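UBP3-associated protein BRE5 (PDB 2QIY) acts together with the ubiquitin protease UBP3 in de-ubiquitination, being the UBP3-associated partner whose N-terminal NTF2 domain forms the chain described here. Local coordinates at residues 21-26 and 122-127; 58-63 and 144-149; 84-89 and 111-116. All blocks are in the same frame, centred on the assembly; numbering follows the deposited sequence.

The three contacts lie within one NTF2 domain and share its curved sheet. Contact 1 sets helix 11-28 against strand 120-130, with its centre about 3 Å from that of the chain; contacts 2 and 3 are each about 13 Å from that point. Strand 120-130 has strand 137-147 of contact 2 as one neighbour and strand 103-114 of contact 3 as the other. Phe-122 CZ meets Leu-87 CD1 at 3.6 Å, joining contacts 1 and 3, whose centres are about 12 Å apart. Contacts 2 and 3 meet where Leu-60 CD1 lies 3.6 Å from Trp-114 CH2. All three contacts reach the second subunit, and at contact 3 strand 85-97 also carries the sheet on into another protein.

Contact 1 of 3, residues 21-26 and 122-127; sequences NYYERM and FCQTFI
Tyr-22 and Tyr-23 on helix 11-28 reach across to Phe-122, Gln-124 and Phe-126 on strand 120-130, the helix-on-sheet packing of the NTF2 fold. The axes of the two short segments stay 13.1 Å apart at 109°, so the interval is spanned by side chains alone, and every residue that touches is buried.

Tyr-23 gives up 59 Å² to the strand. Its ring enters with the hydroxyl leading: OH lies 3.7 Å from Phe-122 CE1 and also approaches the edge of the Phe-126 ring, so the phenol tip sits among the side chains of alternate strand residues. Tyr-22 CD2 stands over the centre of the Tyr-23 ring, a neighbour on the same helix that is likely to limit how this ring turns.

Phe-126 loses 46 Å² and Tyr-22 44 Å². They form an edge-to-face pair, T-shaped with planes at 78° and centroids 4.8 Å apart. The edge of Phe-126 points at the face of Tyr-22, with CE2 set toward the rim of that face and CZ nearer to Tyr-22 CE2. Tyr-22 CG is anti to the backbone N (chi1 174°), which starts the ring from the helix toward the strand. Phe-18, from the same helix, makes a second edge-to-face pair with Phe-126.

Gln-124 extends between the two phenol tips, its amide plane steeply inclined to both rings. The buried Tyr-22 hydroxyl is satisfied by Asp-142, on neighbouring strand 137-147, in a hydrogen bond. The tightest carbon approach of the aromatic pair is 3.6 Å, from Phe-126 CE2 to Tyr-22 CZ.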
loop_
_atom_site.group_PDB
_atom_site.type_symbol
_atom_site.label_atom_id
_atom_site.label_comp_id
_atom_site.label_asym_id
_atom_site.label_seq_id
_atom_site.Cartn_x
_atom_site.Cartn_y
_atom_site.Cartn_z
ATOM N N ASN A 21 -6.209 12.676 -11.713
ATOM C CA ASN A 21 -7.227 12.342 -12.720
ATOM C C ASN A 21 -8.184 11.210 -12.319
ATOM O O ASN A 21 -9.398 11.311 -12.543
ATOM C CB ASN A 21 -6.582 12.052 -14.076
ATOM C CG ASN A 21 -5.966 13.300 -14.708
ATOM O OD1 ASN A 21 -6.390 14.426 -14.433
ATOM N ND2 ASN A 21 -4.958 13.102 -15.551
ATOM N N TYR A 22 -7.635 10.167 -11.697
ATOM C CA TYR A 22 -8.406 9.022 -11.200
ATOM C C TYR A 22 -9.458 9.433 -10.161
ATOM O O TYR A 22 -10.629 9.072 -10.279
ATOM C CB TYR A 22 -7.434 8.024 -10.573
ATOM C CG TYR A 22 -8.059 6.837 -9.889
ATOM C CD1 TYR A 22 -8.333 5.677 -10.596
ATOM C CD2 TYR A 22 -8.327 6.855 -8.518
ATOM C CE1 TYR A 22 -8.879 4.564 -9.955
ATOM C CE2 TYR A 22 -8.874 5.740 -7.854
ATOM C CZ TYR A 22 -9.155 4.598 -8.585
ATOM O OH TYR A 22 -9.694 3.506 -7.951
ATOM N N TYR A 23 -9.047 10.181 -9.140
ATOM C CA TYR A 23 -10.009 10.538 -8.095
ATOM C C TYR A 23 -11.017 11.561 -8.555
ATOM O O TYR A 23 -12.178 11.536 -8.135
ATOM C CB TYR A 23 -9.324 10.977 -6.809
ATOM C CG TYR A 23 -8.526 9.879 -6.143
ATOM C CD1 TYR A 23 -9.152 8.763 -5.566
ATOM C CD2 TYR A 23 -7.132 9.963 -6.072
ATOM C CE1 TYR A 23 -8.391 7.739 -4.947
ATOM C CE2 TYR A 23 -6.378 8.974 -5.450
ATOM C CZ TYR A 23 -7.005 7.867 -4.896
ATOM O OH TYR A 23 -6.250 6.897 -4.285
ATOM N N GLU A 24 -10.606 12.437 -9.460
ATOM C CA GLU A 24 -11.525 13.450 -9.917
ATOM C C GLU A 24 -12.552 12.860 -10.876
ATOM O O GLU A 24 -13.684 13.335 -10.919
ATOM C CB GLU A 24 -10.780 14.653 -10.473
ATOM C CG GLU A 24 -10.087 15.471 -9.359
ATOM C CD GLU A 24 -9.261 16.636 -9.896
ATOM O OE1 GLU A 24 -8.995 16.674 -11.120
ATOM O OE2 GLU A 24 -8.902 17.535 -9.093
ATOM N N ARG A 25 -12.171 11.802 -11.606
ATOM C CA ARG A 25 -13.112 11.092 -12.484
ATOM C C ARG A 25 -14.246 10.461 -11.684
ATOM O O ARG A 25 -15.363 10.316 -12.198
ATOM C CB ARG A 25 -12.412 10.014 -13.333
ATOM C CG ARG A 25 -11.585 10.575 -14.459
ATOM C CD ARG A 25 -11.191 9.481 -15.440
ATOM N NE ARG A 25 -9.860 8.927 -15.179
ATOM C CZ ARG A 25 -9.630 7.746 -14.620
ATOM N NH1 ARG A 25 -10.644 6.964 -14.255
ATOM N NH2 ARG A 25 -8.382 7.331 -14.438
ATOM N N MET A 26 -13.958 10.072 -10.441
ATOM C CA MET A 26 -14.986 9.569 -9.537
ATOM C C MET A 26 -16.028 10.621 -9.241
ATOM O O MET A 26 -17.216 10.310 -9.139
ATOM C CB MET A 26 -14.376 9.121 -8.223
ATOM C CG MET A 26 -13.445 7.982 -8.438
ATOM S SD MET A 26 -13.114 7.193 -6.868
ATOM C CE MET A 26 -12.227 5.726 -7.439
ATOM N N PHE A 122 -6.261 5.154 4.433
ATOM C CA PHE A 122 -6.168 4.115 3.399
ATOM C C PHE A 122 -4.803 4.103 2.752
ATOM O O PHE A 122 -4.060 5.083 2.788
ATOM C CB PHE A 122 -7.217 4.366 2.298
ATOM C CG PHE A 122 -6.842 5.495 1.353
ATOM C CD1 PHE A 122 -6.150 5.202 0.171
ATOM C CD2 PHE A 122 -7.122 6.824 1.659
ATOM C CE1 PHE A 122 -5.772 6.199 -0.701
ATOM C CE2 PHE A 122 -6.759 7.832 0.792
ATOM C CZ PHE A 122 -6.077 7.529 -0.401
ATOM N N CYS A 123 -4.492 2.955 2.160
ATOM C CA CYS A 123 -3.418 2.849 1.201
ATOM C C CYS A 123 -4.006 2.248 -0.073
ATOM O O CYS A 123 -4.859 1.344 -0.039
ATOM C CB CYS A 123 -2.320 1.989 1.772
ATOM S SG CYS A 123 -2.745 0.400 2.393
ATOM N N GLN A 124 -3.616 2.794 -1.210
ATOM C CA GLN A 124 -4.169 2.299 -2.468
ATOM C C GLN A 124 -3.010 2.091 -3.431
ATOM O O GLN A 124 -2.158 2.973 -3.572
ATOM C CB GLN A 124 -5.211 3.268 -3.069
ATOM C CG GLN A 124 -5.930 2.705 -4.335
ATOM C CD GLN A 124 -7.235 3.431 -4.695
ATOM O OE1 GLN A 124 -7.953 3.026 -5.631
ATOM N NE2 GLN A 124 -7.552 4.483 -3.965
ATOM N N THR A 125 -2.995 0.938 -4.104
ATOM C CA THR A 125 -1.898 0.616 -5.004
ATOM C C THR A 125 -2.434 0.382 -6.396
ATOM O O THR A 125 -3.484 -0.235 -6.552
ATOM C CB THR A 125 -1.164 -0.641 -4.501
ATOM O OG1 THR A 125 -0.487 -0.280 -3.290
ATOM C CG2 THR A 125 -0.154 -1.100 -5.483
ATOM N N PHE A 126 -1.709 0.878 -7.391
ATOM C CA PHE A 126 -2.061 0.713 -8.810
ATOM C C PHE A 126 -0.897 0.162 -9.605
ATOM O O PHE A 126 0.276 0.415 -9.274
ATOM C CB PHE A 126 -2.331 2.078 -9.424
ATOM C CG PHE A 126 -3.398 2.864 -8.724
ATOM C CD1 PHE A 126 -3.067 3.690 -7.638
ATOM C CD2 PHE A 126 -4.730 2.818 -9.174
ATOM C CE1 PHE A 126 -4.057 4.439 -7.002
ATOM C CE2 PHE A 126 -5.713 3.595 -8.548
ATOM C CZ PHE A 126 -5.364 4.392 -7.460
ATOM N N ILE A 127 -1.215 -0.559 -10.679
ATOM C CA ILE A 127 -0.219 -0.869 -11.711
ATOM C C ILE A 127 -0.742 -0.321 -13.037
ATOM O O ILE A 127 -1.894 -0.585 -13.408
ATOM C CB ILE A 127 0.082 -2.383 -11.848
ATOM C CG1 ILE A 127 0.698 -2.903 -10.557
ATOM C CG2 ILE A 127 1.071 -2.629 -13.021
ATOM C CD1 ILE A 127 2.050 -2.396 -10.332
#

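Contact 2 of 3, residues 58-63 and 144-149; sequences DVLPTV and IRFISN
Residues 58-62 and 144-149 run nearly antiparallel, their end-to-end directions 163° apart, with Val-59 and Phe-146 nearest at 5.2 Å between CA atoms. In this NTF2 fold, the approach to edge strand 62-66 thus passes beside the end of strand 137-147. Waters join the backbones: one donates to both Asp-58 O and Ile-147 O, another accepts from Phe-146 N and donates to Leu-60 O.

Phe-146 is the main apolar surface. Leu-60 CB lies over one face, 4.3 Å from the ring centroid, a CH-pi contact; Ile-144 CG1 is over the opposite face toward the rim, and Thr-62 CG2 comes to the edge. Val-59 CB packs on Phe-146 CB, while its CG1 rests against the backbone at Ser-148.

Asp-58 holds residues 148-149 with both carboxylate oxygens. Ser-148 OG donates to Asp-58 OD2 in a very short bond, and Asn-149 N meets OD1 from above the carboxylate plane. An alanine at Asp-58 would probably leave Ser-148 OG and Asn-149 N without these acceptors and residues 148-149 less firmly tied to the loop that precedes strand 62-66. At the other end a water accepts from Thr-62 OG1 and donates to Ile-144 O, the latter at 2.7 Å.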
loop_
_atom_site.group_PDB
_atom_site.type_symbol
_atom_site.label_atom_id
_atom_site.label_comp_id
_atom_site.label_asym_id
_atom_site.label_seq_id
_atom_site.Cartn_x
_atom_site.Cartn_y
_atom_site.Cartn_z
ATOM N N ASP A 58 -13.496 2.162 11.974
ATOM C CA ASP A 58 -12.669 3.102 11.252
ATOM C C ASP A 58 -11.982 2.428 10.077
ATOM O O ASP A 58 -11.069 2.985 9.478
ATOM C CB ASP A 58 -11.708 3.829 12.187
ATOM C CG ASP A 58 -10.568 2.948 12.683
ATOM O OD1 ASP A 58 -9.595 3.543 13.190
ATOM O OD2 ASP A 58 -10.630 1.698 12.544
ATOM N N VAL A 59 -12.449 1.224 9.737
ATOM C CA VAL A 59 -12.103 0.628 8.451
ATOM C C VAL A 59 -13.369 0.208 7.699
ATOM O O VAL A 59 -14.454 0.084 8.286
ATOM C CB VAL A 59 -11.159 -0.594 8.582
ATOM C CG1 VAL A 59 -9.827 -0.199 9.228
ATOM C CG2 VAL A 59 -11.849 -1.747 9.354
ATOM N N LEU A 60 -13.224 0.000 6.398
ATOM C CA LEU A 60 -14.344 -0.467 5.595
ATOM C C LEU A 60 -13.918 -1.738 4.903
ATOM O O LEU A 60 -12.721 -1.908 4.610
ATOM C CB LEU A 60 -14.726 0.564 4.532
ATOM C CG LEU A 60 -15.199 1.911 5.093
ATOM C CD1 LEU A 60 -15.239 2.901 3.973
ATOM C CD2 LEU A 60 -16.552 1.810 5.764
ATOM N N PRO A 61 -14.887 -2.613 4.605
ATOM C CA PRO A 61 -14.567 -3.842 3.885
ATOM C C PRO A 61 -14.390 -3.556 2.398
ATOM O O PRO A 61 -14.847 -2.518 1.891
ATOM C CB PRO A 61 -15.810 -4.714 4.112
ATOM C CG PRO A 61 -16.926 -3.712 4.225
ATOM C CD PRO A 61 -16.324 -2.524 4.938
ATOM N N THR A 62 -13.726 -4.469 1.703
ATOM C CA THR A 62 -13.544 -4.335 0.259
ATOM C C THR A 62 -14.056 -5.565 -0.465
ATOM O O THR A 62 -14.352 -6.596 0.155
ATOM C CB THR A 62 -12.060 -4.094 -0.116
ATOM O OG1 THR A 62 -11.286 -5.179 0.413
ATOM C CG2 THR A 62 -11.585 -2.761 0.479
ATOM N N VAL A 63 -14.141 -5.449 -1.781
ATOM C CA VAL A 63 -14.664 -6.507 -2.619
ATOM C C VAL A 63 -13.804 -6.582 -3.895
ATOM O O VAL A 63 -13.336 -5.542 -4.388
ATOM C CB VAL A 63 -16.170 -6.249 -2.993
ATOM C CG1 VAL A 63 -16.388 -4.878 -3.690
ATOM C CG2 VAL A 63 -16.691 -7.384 -3.848
ATOM N N ILE A 144 -7.381 -1.107 -2.826
ATOM C CA ILE A 144 -7.400 -0.240 -1.647
ATOM C C ILE A 144 -7.501 -1.079 -0.361
ATOM O O ILE A 144 -8.179 -2.111 -0.323
ATOM C CB ILE A 144 -8.538 0.815 -1.732
ATOM C CG1 ILE A 144 -8.383 1.899 -0.648
ATOM C CG2 ILE A 144 -9.945 0.144 -1.700
ATOM C CD1 ILE A 144 -9.266 3.149 -0.938
ATOM N N ARG A 145 -6.808 -0.619 0.678
ATOM C CA ARG A 145 -6.891 -1.255 1.978
ATOM C C ARG A 145 -7.086 -0.140 3.010
ATOM O O ARG A 145 -6.301 0.819 3.062
ATOM C CB ARG A 145 -5.612 -2.069 2.281
ATOM C CG ARG A 145 -5.415 -2.393 3.786
ATOM C CD ARG A 145 -6.505 -3.275 4.395
ATOM N NE ARG A 145 -6.635 -4.581 3.722
ATOM C CZ ARG A 145 -7.413 -5.578 4.162
ATOM N NH1 ARG A 145 -8.118 -5.449 5.302
ATOM N NH2 ARG A 145 -7.457 -6.738 3.504
ATOM N N PHE A 146 -8.136 -0.249 3.815
ATOM C CA PHE A 146 -8.330 0.683 4.926
ATOM C C PHE A 146 -7.569 0.228 6.156
ATOM O O PHE A 146 -7.491 -0.962 6.458
ATOM C CB PHE A 146 -9.834 0.895 5.187
ATOM C CG PHE A 146 -10.514 1.517 4.023
ATOM C CD1 PHE A 146 -10.452 2.908 3.831
ATOM C CD2 PHE A 146 -11.164 0.738 3.070
ATOM C CE1 PHE A 146 -11.051 3.485 2.711
ATOM C CE2 PHE A 146 -11.766 1.304 1.939
ATOM C CZ PHE A 146 -11.716 2.697 1.757
ATOM N N ILE A 147 -6.977 1.200 6.834
ATOM C CA ILE A 147 -6.031 0.975 7.915
ATOM C C ILE A 147 -6.652 1.566 9.177
ATOM O O ILE A 147 -7.094 2.700 9.173
ATOM C CB ILE A 147 -4.658 1.648 7.562
ATOM C CG1 ILE A 147 -4.136 1.093 6.207
ATOM C CG2 ILE A 147 -3.625 1.425 8.677
ATOM C CD1 ILE A 147 -2.773 1.635 5.745
ATOM N N SER A 148 -6.705 0.792 10.245
ATOM C CA SER A 148 -7.205 1.350 11.491
ATOM C C SER A 148 -6.154 2.326 12.027
ATOM O O SER A 148 -4.947 2.060 11.941
ATOM C CB SER A 148 -7.494 0.240 12.492
ATOM O OG SER A 148 -8.582 0.592 13.332
ATOM N N ASN A 149 -6.597 3.458 12.556
ATOM C CA ASN A 149 -5.652 4.395 13.162
ATOM C C ASN A 149 -5.222 3.921 14.545
ATOM O O ASN A 149 -6.018 4.024 15.482
ATOM C CB ASN A 149 -6.289 5.784 13.270
ATOM C CG ASN A 149 -5.293 6.856 13.575
ATOM O OD1 ASN A 149 -4.292 7.028 12.868
ATOM N ND2 ASN A 149 -5.566 7.615 14.625
HETATM O O HOH W 1 -8.971 4.750 9.571
HETATM O O HOH W 2 -9.755 -2.702 3.575
HETATM O O HOH W 3 -8.673 -4.437 1.032
#

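Contact 3 of 3, residues 84-89 and 111-116; sequences SLKLKL and EMFWTG
Lys-86 lays its aliphatic chain across the ring of Phe-113, on the sheet face also carrying Lys-88 and Glu-111. CB stands over the ring face, 3.7 Å from the centroid and 16° off the normal, a CH-pi contact. CD then follows the rim at CE1, and CE ends 3.2 Å from Thr-115 OG1. The Phe-113 CG lies between its own backbone N and carbonyl carbon (chi1 64°), which starts the ring toward the lysine. The lysine chain stays extended to CE and bends about the CD-CE bond, and NZ forms a salt bridge with an acidic side chain of another protein.

On the other side, Leu-85, Met-112 and Trp-114 interlock, with Leu-87 set more loosely beside them, its CB 4.5 Å from Met-112 CB. Leu-85 is the bump between two larger groups: CB sits 3.6 Å from Trp-114 NE1, while CD1 reaches Met-112 SD at 3.8 Å. Met-112 CG lies over one face of the indole, toward its rim. Ser-84 OG comes in plane to the indole edge and is held by Lys-81 O; the indole N-H is taken by Tyr-48 OH.

Lys-86 with Phe-113 and Lys-88 with Glu-111 are hydrogen-bonded pairs, Phe-113 N to Lys-86 O being 2.9 Å with an angle of 171° at the hydrogen. Leu-85 with Trp-114 and Leu-87 with Met-112 are non-hydrogen-bonded pairs, with CA atoms 4.5 and 4.3 Å apart. Leu-87 to Leu-89 also pair antiparallel with a strand of the other protein. This is the antiparallel beta hairpin of strands 85-97 and 103-114, part of the curved NTF2 sheet.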
loop_
_atom_site.group_PDB
_atom_site.type_symbol
_atom_site.label_atom_id
_atom_site.label_comp_id
_atom_site.label_asym_id
_atom_site.label_seq_id
_atom_site.Cartn_x
_atom_site.Cartn_y
_atom_site.Cartn_z
ATOM N N SER A 84 -19.412 11.061 -4.413
ATOM C CA SER A 84 -19.282 11.817 -3.167
ATOM C C SER A 84 -17.941 11.542 -2.477
ATOM O O SER A 84 -17.704 12.036 -1.379
ATOM C CB SER A 84 -20.462 11.530 -2.237
ATOM O OG SER A 84 -20.379 10.236 -1.647
ATOM N N LEU A 85 -17.057 10.794 -3.150
ATOM C CA LEU A 85 -15.764 10.422 -2.566
ATOM C C LEU A 85 -14.837 11.629 -2.528
ATOM O O LEU A 85 -14.757 12.392 -3.490
ATOM C CB LEU A 85 -15.139 9.267 -3.349
ATOM C CG LEU A 85 -13.788 8.711 -2.872
ATOM C CD1 LEU A 85 -13.617 7.236 -3.237
ATOM C CD2 LEU A 85 -12.626 9.560 -3.439
ATOM N N LYS A 86 -14.146 11.779 -1.400
ATOM C CA LYS A 86 -13.262 12.907 -1.149
ATOM C C LYS A 86 -12.008 12.352 -0.463
ATOM O O LYS A 86 -12.036 11.298 0.171
ATOM C CB LYS A 86 -13.982 13.889 -0.224
ATOM C CG LYS A 86 -15.223 14.536 -0.883
ATOM C CD LYS A 86 -16.083 15.286 0.116
ATOM C CE LYS A 86 -17.299 15.853 -0.575
ATOM N NZ LYS A 86 -16.981 17.184 -1.133
ATOM N N LEU A 87 -10.887 13.043 -0.594
ATOM C CA LEU A 87 -9.702 12.566 0.126
ATOM C C LEU A 87 -8.667 13.626 0.339
ATOM O O LEU A 87 -8.629 14.629 -0.385
ATOM C CB LEU A 87 -9.039 11.344 -0.544
ATOM C CG LEU A 87 -8.345 11.559 -1.895
ATOM C CD1 LEU A 87 -7.275 10.468 -2.079
ATOM C CD2 LEU A 87 -9.385 11.532 -3.024
ATOM N N LYS A 88 -7.854 13.366 1.358
ATOM C CA LYS A 88 -6.577 14.033 1.559
ATOM C C LYS A 88 -5.515 13.040 1.114
ATOM O O LYS A 88 -5.401 11.945 1.679
ATOM C CB LYS A 88 -6.403 14.396 3.027
ATOM C CG LYS A 88 -5.052 15.005 3.335
ATOM C CD LYS A 88 -4.948 15.458 4.786
ATOM C CE LYS A 88 -3.580 16.069 5.032
ATOM N NZ LYS A 88 -3.471 16.634 6.405
ATOM N N LEU A 89 -4.807 13.371 0.039
ATOM C CA LEU A 89 -3.737 12.490 -0.489
ATOM C C LEU A 89 -2.440 12.893 0.219
ATOM O O LEU A 89 -1.983 14.030 0.069
ATOM C CB LEU A 89 -3.589 12.691 -2.011
ATOM C CG LEU A 89 -3.070 11.633 -2.997
ATOM C CD1 LEU A 89 -2.165 12.237 -4.062
ATOM C CD2 LEU A 89 -2.557 10.281 -2.413
ATOM N N GLU A 111 -6.245 9.929 3.666
ATOM C CA GLU A 111 -7.462 9.798 4.465
ATOM C C GLU A 111 -8.639 10.097 3.550
ATOM O O GLU A 111 -8.674 11.128 2.894
ATOM C CB GLU A 111 -7.407 10.709 5.690
ATOM C CG GLU A 111 -6.272 10.269 6.643
ATOM C CD GLU A 111 -6.308 10.876 8.039
ATOM O OE1 GLU A 111 -7.248 11.620 8.390
ATOM O OE2 GLU A 111 -5.382 10.510 8.813
ATOM N N MET A 112 -9.541 9.124 3.463
ATOM C CA MET A 112 -10.643 9.150 2.515
ATOM C C MET A 112 -11.950 9.337 3.269
ATOM O O MET A 112 -12.114 8.842 4.382
ATOM C CB MET A 112 -10.645 7.811 1.733
ATOM C CG MET A 112 -11.690 7.725 0.667
ATOM S SD MET A 112 -11.401 6.225 -0.293
ATOM C CE MET A 112 -9.939 6.697 -1.201
ATOM N N PHE A 113 -12.883 10.065 2.678
ATOM C CA PHE A 113 -14.220 10.153 3.264
ATOM C C PHE A 113 -15.216 10.389 2.136
ATOM O O PHE A 113 -14.833 10.469 0.957
ATOM C CB PHE A 113 -14.314 11.215 4.364
ATOM C CG PHE A 113 -14.084 12.644 3.892
ATOM C CD1 PHE A 113 -15.158 13.538 3.844
ATOM C CD2 PHE A 113 -12.808 13.091 3.566
ATOM C CE1 PHE A 113 -14.967 14.845 3.432
ATOM C CE2 PHE A 113 -12.599 14.447 3.158
ATOM C CZ PHE A 113 -13.682 15.296 3.093
ATOM N N TRP A 114 -16.490 10.398 2.496
ATOM C CA TRP A 114 -17.540 10.719 1.538
ATOM C C TRP A 114 -18.327 11.849 2.170
ATOM O O TRP A 114 -18.258 12.077 3.394
ATOM C CB TRP A 114 -18.403 9.476 1.268
ATOM C CG TRP A 114 -17.631 8.371 0.541
ATOM C CD1 TRP A 114 -17.703 8.057 -0.803
ATOM C CD2 TRP A 114 -16.685 7.474 1.109
ATOM N NE1 TRP A 114 -16.847 7.027 -1.094
ATOM C CE2 TRP A 114 -16.207 6.644 0.059
ATOM C CE3 TRP A 114 -16.189 7.273 2.415
ATOM C CZ2 TRP A 114 -15.263 5.624 0.276
ATOM C CZ3 TRP A 114 -15.222 6.260 2.621
ATOM C CH2 TRP A 114 -14.774 5.467 1.555
ATOM N N THR A 115 -19.073 12.595 1.367
ATOM C CA THR A 115 -19.867 13.690 1.920
ATOM C C THR A 115 -20.557 13.285 3.217
ATOM O O THR A 115 -21.308 12.295 3.259
ATOM C CB THR A 115 -20.903 14.160 0.896
ATOM O OG1 THR A 115 -20.214 14.464 -0.326
ATOM C CG2 THR A 115 -21.656 15.382 1.432
ATOM N N GLY A 116 -20.233 14.032 4.277
ATOM C CA GLY A 116 -20.835 13.858 5.583
ATOM C C GLY A 116 -20.333 12.709 6.453
ATOM O O GLY A 116 -20.843 12.543 7.572
HETATM O O HOH W 4 -21.993 10.163 1.071
#